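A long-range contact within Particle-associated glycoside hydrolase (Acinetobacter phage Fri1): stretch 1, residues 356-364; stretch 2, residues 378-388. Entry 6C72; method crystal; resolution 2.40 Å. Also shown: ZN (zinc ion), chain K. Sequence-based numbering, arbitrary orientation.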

# COMPACT_ATOMS: atom_id res chain seq x y z
N LYS A 356 -9.36 -18.67 -9.95
CA LYS A 356 -10.26 -19.80 -9.84
C LYS A 356 -10.30 -20.58 -11.15
O LYS A 356 -10.01 -20.04 -12.22
CB LYS A 356 -11.68 -19.34 -9.48
CG LYS A 356 -11.80 -18.72 -8.11
CD LYS A 356 -13.21 -18.21 -7.88
CE LYS A 356 -13.35 -17.57 -6.51
NZ LYS A 356 -14.66 -16.91 -6.36
N GLY A 357 -10.69 -21.84 -11.05
CA GLY A 357 -10.79 -22.67 -12.22
C GLY A 357 -9.45 -22.91 -12.87
O GLY A 357 -8.55 -23.49 -12.25
N LYS A 358 -9.28 -22.45 -14.10
CA LYS A 358 -8.00 -22.62 -14.79
C LYS A 358 -7.10 -21.39 -14.69
O LYS A 358 -5.96 -21.46 -15.15
CB LYS A 358 -8.25 -22.94 -16.26
CG LYS A 358 -9.05 -24.19 -16.51
CD LYS A 358 -8.22 -25.41 -16.22
CE LYS A 358 -9.01 -26.67 -16.54
NZ LYS A 358 -8.17 -27.88 -16.40
N ALA A 359 -7.55 -20.31 -14.06
CA ALA A 359 -6.81 -19.05 -14.13
C ALA A 359 -5.43 -19.17 -13.49
O ALA A 359 -5.27 -19.80 -12.44
CB ALA A 359 -7.60 -17.94 -13.45
N THR A 360 -4.44 -18.54 -14.12
CA THR A 360 -3.05 -18.58 -13.69
C THR A 360 -2.31 -17.37 -14.27
O THR A 360 -2.74 -16.79 -15.26
CB THR A 360 -2.37 -19.89 -14.13
OG1 THR A 360 -1.02 -19.93 -13.65
CG2 THR A 360 -2.40 -20.03 -15.65
N ILE A 361 -1.22 -16.98 -13.62
CA ILE A 361 -0.46 -15.81 -14.03
C ILE A 361 0.55 -16.22 -15.10
O ILE A 361 1.23 -17.24 -14.95
CB ILE A 361 0.26 -15.17 -12.83
CG1 ILE A 361 -0.77 -14.63 -11.84
CG2 ILE A 361 1.24 -14.10 -13.29
CD1 ILE A 361 -0.14 -14.19 -10.55
N ARG A 362 0.64 -15.42 -16.17
CA ARG A 362 1.62 -15.65 -17.23
C ARG A 362 2.60 -14.48 -17.31
O ARG A 362 2.21 -13.35 -17.62
CB ARG A 362 0.95 -15.86 -18.58
CG ARG A 362 1.94 -15.79 -19.76
CD ARG A 362 1.34 -16.27 -21.07
NE ARG A 362 2.18 -15.86 -22.19
CZ ARG A 362 1.86 -16.02 -23.48
NH1 ARG A 362 0.71 -16.58 -23.82
NH2 ARG A 362 2.69 -15.60 -24.43
N ASN A 363 3.88 -14.78 -17.11
CA ASN A 363 4.94 -13.80 -17.31
C ASN A 363 5.18 -13.66 -18.81
O ASN A 363 5.64 -14.60 -19.46
CB ASN A 363 6.19 -14.24 -16.56
CG ASN A 363 7.42 -13.43 -16.92
OD1 ASN A 363 7.31 -12.29 -17.40
ND2 ASN A 363 8.60 -13.99 -16.68
N ASN A 364 4.88 -12.50 -19.36
CA ASN A 364 5.12 -12.27 -20.78
C ASN A 364 6.15 -11.16 -21.01
O ASN A 364 6.09 -10.45 -22.01
CB ASN A 364 3.82 -11.94 -21.50
CG ASN A 364 3.87 -12.30 -22.96
OD1 ASN A 364 4.63 -13.18 -23.37
ND2 ASN A 364 3.07 -11.61 -23.77
N GLU A 378 -5.22 -16.36 -3.83
CA GLU A 378 -5.57 -17.77 -3.86
C GLU A 378 -5.44 -18.31 -5.27
O GLU A 378 -5.79 -17.64 -6.24
CB GLU A 378 -6.99 -18.00 -3.35
CG GLU A 378 -7.25 -17.55 -1.93
CD GLU A 378 -8.67 -17.87 -1.50
OE1 GLU A 378 -9.14 -18.99 -1.78
OE2 GLU A 378 -9.33 -16.98 -0.91
N PHE A 379 -4.93 -19.54 -5.39
CA PHE A 379 -4.71 -20.17 -6.68
C PHE A 379 -5.35 -21.56 -6.68
O PHE A 379 -5.02 -22.39 -5.82
CB PHE A 379 -3.22 -20.26 -7.00
CG PHE A 379 -2.57 -18.92 -7.20
CD1 PHE A 379 -2.52 -18.34 -8.46
CD2 PHE A 379 -2.01 -18.24 -6.13
CE1 PHE A 379 -1.92 -17.08 -8.67
CE2 PHE A 379 -1.41 -16.99 -6.32
CZ PHE A 379 -1.37 -16.41 -7.60
N ASP A 380 -6.28 -21.80 -7.61
CA ASP A 380 -6.86 -23.14 -7.78
C ASP A 380 -5.90 -24.10 -8.48
O ASP A 380 -6.05 -25.32 -8.33
CB ASP A 380 -8.17 -23.08 -8.57
CG ASP A 380 -9.35 -22.69 -7.71
OD1 ASP A 380 -9.16 -22.43 -6.51
OD2 ASP A 380 -10.47 -22.59 -8.26
N THR A 381 -4.97 -23.58 -9.26
CA THR A 381 -4.05 -24.41 -10.03
C THR A 381 -2.67 -23.75 -9.97
O THR A 381 -2.39 -23.03 -9.01
CB THR A 381 -4.58 -24.58 -11.47
OG1 THR A 381 -3.74 -25.47 -12.21
CG2 THR A 381 -4.70 -23.24 -12.20
N LEU A 382 -1.83 -23.98 -10.98
CA LEU A 382 -0.50 -23.35 -11.05
C LEU A 382 -0.60 -21.86 -10.79
O LEU A 382 -1.48 -21.17 -11.32
CB LEU A 382 0.12 -23.55 -12.43
CG LEU A 382 0.29 -24.95 -13.02
CD1 LEU A 382 0.76 -24.80 -14.45
CD2 LEU A 382 1.27 -25.79 -12.20
N ALA A 383 0.33 -21.34 -9.98
CA ALA A 383 0.37 -19.90 -9.81
C ALA A 383 0.89 -19.20 -11.07
O ALA A 383 0.37 -18.15 -11.45
CB ALA A 383 1.23 -19.53 -8.60
N PHE A 384 1.90 -19.77 -11.73
CA PHE A 384 2.54 -19.16 -12.89
C PHE A 384 2.61 -20.16 -14.03
O PHE A 384 3.02 -21.31 -13.83
CB PHE A 384 3.96 -18.67 -12.59
CG PHE A 384 4.01 -17.56 -11.60
CD1 PHE A 384 3.86 -16.25 -12.02
CD2 PHE A 384 4.16 -17.83 -10.25
CE1 PHE A 384 3.90 -15.21 -11.11
CE2 PHE A 384 4.19 -16.80 -9.33
CZ PHE A 384 4.06 -15.49 -9.76
N SER A 385 2.24 -19.71 -15.23
CA SER A 385 2.38 -20.53 -16.44
C SER A 385 3.03 -19.66 -17.50
O SER A 385 2.38 -18.79 -18.09
CB SER A 385 1.02 -21.07 -16.89
OG SER A 385 1.16 -22.04 -17.90
N THR A 386 4.32 -19.87 -17.73
CA THR A 386 5.08 -19.09 -18.69
C THR A 386 5.07 -19.81 -20.03
O THR A 386 5.73 -20.84 -20.20
CB THR A 386 6.50 -18.87 -18.20
OG1 THR A 386 6.46 -18.22 -16.92
CG2 THR A 386 7.28 -17.99 -19.16
N THR A 387 4.36 -19.24 -21.01
CA THR A 387 4.30 -19.89 -22.32
C THR A 387 5.65 -19.80 -23.03
O THR A 387 6.14 -20.79 -23.57
CB THR A 387 3.20 -19.24 -23.17
OG1 THR A 387 1.98 -19.19 -22.42
CG2 THR A 387 2.96 -20.04 -24.44
N THR A 388 6.29 -18.63 -22.98
CA THR A 388 7.51 -18.39 -23.74
C THR A 388 8.71 -18.92 -22.96
O THR A 388 9.04 -18.40 -21.89
CB THR A 388 7.68 -16.91 -24.05
OG1 THR A 388 6.46 -16.39 -24.60
CG2 THR A 388 8.81 -16.71 -25.06
ZN ZN K . -11.11 -19.77 -1.77
O HOH W 1 -4.20 -20.78 -10.09
O HOH W 2 4.39 -16.97 -15.85
O HOH W 3 5.10 -16.15 -21.66
O HOH W 4 9.16 -16.86 -16.19

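The two stretches run alongside each other in the same direction, Lys356 lying near Asp380 and Arg362 near Ser385, and they bury 748 Å² between them. Stretch 1 opens with a type II' turn from Lys356 to Ala359, closed by Ala359 N to Lys356 O at 3.1 Å. Lys356 points away overall, though its CB lies 3.7 Å from Asp380 OD2; the residue is partly exposed. Gly357 has positive phi, which favours glycine, and its N donates to Asp380 OD2 at 2.9 Å; Asp380, whose CA-to-CB bond points toward stretch 1, offers its carboxylate to the backbone NH. Lys358 points away and is partly exposed, a setting a charged chain tolerates. Ala359 O lies 3.5 Å from Thr381 CG2 and 2.8 Å from water 1; that water accepts from Thr381 N at 3.0 Å, spanning the two backbones where they do not bond directly.

Thr360 suits its buried site because its hydroxyl can serve a backbone carbonyl: OG1 donates to Leu382 O at 2.7 Å. Ile361 then forms the single beta bridge, with Phe384. Ile361 N donates to Ala383 O at 2.9 Å, while Ile361 O accepts from Ser385 N at 2.7 Å, so one residue grips both sides of Phe384 through the main chain. The branched, apolar side chain adds packing: Ile361 CD1 meets the edge of the Phe379 ring, 3.9 Å from CE1, and Ile361 CG2 lies 3.6 Å from Phe384 CE1.

Beyond the bridge, Arg362 CA makes a CA-H...O contact with Ser385 O at 3.3 Å. Its planar, multi-donor guanidinium can lay one face against Thr387 OG1, 3.2 Å from Arg362 NH1, at a poor angle for a hydrogen bond, while Arg362 NH2 donates to Asn364 OD1 at 3.3 Å. Water then takes over: water 2 joins Asn363 N (2.6 Å) to Thr386 OG1 (2.6 Å), and water 3 donates to Asn363 O at 2.7 Å and accepts from Thr388 N at 3.1 Å. The amide of Asn363 suits this wet seam, ND2 donating to water 4 at 3.0 Å, which also lies 3.1 Å from Thr386 OG1.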